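Local coordinates for putative isomerase YbhH (Escherichia coli, PDB 6OTV) that belongs to the PrpF family and probably acts as an isomerase, at the interface of chains A and B. Numbering follows the deposited sequence. Chains: chain A/B, Putative isomerase YbhH.

The interface of chains A and B. Residues chain A 164, 329-330, 332; chain B 69-70.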
loop_
_atom_site.group_PDB
_atom_site.type_symbol
_atom_site.label_atom_id
_atom_site.label_comp_id
_atom_site.label_asym_id
_atom_site.label_seq_id
_atom_site.Cartn_x
_atom_site.Cartn_y
_atom_site.Cartn_z
ATOM N N LEU A 164 4.924 -4.345 5.176
ATOM C CA LEU A 164 4.022 -4.537 4.046
ATOM C C LEU A 164 4.724 -4.904 2.745
ATOM O O LEU A 164 4.117 -5.573 1.902
ATOM C CB LEU A 164 3.190 -3.269 3.827
ATOM C CG LEU A 164 2.440 -2.778 5.067
ATOM C CD1 LEU A 164 1.744 -1.453 4.798
ATOM C CD2 LEU A 164 1.447 -3.830 5.543
ATOM N N THR A 329 6.761 -13.918 -1.833
ATOM C CA THR A 329 6.585 -12.480 -1.986
ATOM C C THR A 329 5.403 -11.953 -1.187
ATOM O O THR A 329 5.331 -10.745 -0.935
ATOM C CB THR A 329 6.402 -12.125 -3.461
ATOM O OG1 THR A 329 5.281 -12.845 -3.987
ATOM C CG2 THR A 329 7.648 -12.486 -4.252
ATOM N N THR A 330 4.475 -12.820 -0.791
ATOM C CA THR A 330 3.313 -12.418 -0.015
ATOM C C THR A 330 3.471 -12.720 1.470
ATOM O O THR A 330 2.507 -12.578 2.228
ATOM C CB THR A 330 2.053 -13.096 -0.560
ATOM O OG1 THR A 330 2.215 -14.520 -0.521
ATOM C CG2 THR A 330 1.794 -12.658 -1.996
ATOM N N ARG A 332 4.004 -12.089 5.138
ATOM C CA ARG A 332 3.786 -10.893 5.943
ATOM C C ARG A 332 4.316 -11.119 7.353
ATOM O O ARG A 332 4.022 -12.146 7.975
ATOM C CB ARG A 332 2.301 -10.532 5.990
ATOM C CG ARG A 332 2.011 -9.059 6.263
ATOM C CD ARG A 332 0.527 -8.841 6.510
ATOM N NE ARG A 332 0.087 -9.562 7.701
ATOM C CZ ARG A 332 -1.181 -9.681 8.081
ATOM N NH1 ARG A 332 -2.145 -9.129 7.359
ATOM N NH2 ARG A 332 -1.482 -10.358 9.182
ATOM N N PRO B 69 -0.048 -8.741 1.035
ATOM C CA PRO B 69 0.127 -8.203 2.394
ATOM C C PRO B 69 -0.209 -6.725 2.520
ATOM O O PRO B 69 -0.373 -6.242 3.649
ATOM C CB PRO B 69 1.612 -8.461 2.686
ATOM C CG PRO B 69 2.252 -8.573 1.337
ATOM C CD PRO B 69 1.222 -9.200 0.448
ATOM N N ARG B 70 -0.329 -5.998 1.412
ATOM C CA ARG B 70 -0.636 -4.578 1.455
ATOM C C ARG B 70 -2.130 -4.285 1.514
ATOM O O ARG B 70 -2.505 -3.132 1.754
ATOM C CB ARG B 70 -0.023 -3.872 0.241
ATOM C CG ARG B 70 1.498 -3.913 0.219
ATOM C CD ARG B 70 2.044 -3.616 -1.167
ATOM N NE ARG B 70 1.608 -4.611 -2.140
ATOM C CZ ARG B 70 1.967 -4.613 -3.420
ATOM N NH1 ARG B 70 2.772 -3.668 -3.885
ATOM N NH2 ARG B 70 1.520 -5.561 -4.234
#
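B:Pro69 pushes its ring into a notch on chain A walled by A:Arg332, A:Leu164 and A:Thr330. One corner of the ring, CB, packs against the aliphatic stem of A:Arg332, 3.6 Å from its CG, and the two side chains run past each other in opposite directions. The backbone carbonyl of A:Leu164 points its O at the next corner, CG, 3.6 Å away. The third, CD, faces the backbone of A:Thr330, with CA at 3.9 Å, while the threonine CB stands slightly farther off at 4.1 Å. The proline's own carbonyl is met by A:Leu164, whose methyl CD2 lies 3.6 Å from B:Pro69 O.

Beside the ring, the stem of B:Arg70 passes A:Leu164: its CG is 3.5 Å from the same leucine O and 4.0 Å from the leucine CB. The contact is van der Waals packing, with no polar pair close enough to bond.

In A:Arg332, CG is anti to the backbone N (chi1 -155°) and CD continues nearly straight on, which carries the methylenes across the CB corner of the ring; the bend comes only at chi3 (63°), turning the guanidinium away from the proline. A:Thr329 lies at the rim, its O 4.4 Å from B:Pro69 CG.

Two-fold symmetry repeats the patch with the chains exchanged; whether this dimer forms in solution the structure alone does not show. On chain A, A:Leu164 directly follows strand 158-163, the two threonines belong to the 3-10 helix 328-330, and A:Arg332 opens the long strand 332-344. The proline and arginine of chain B come from the loop between strands 59-65 and 73-80.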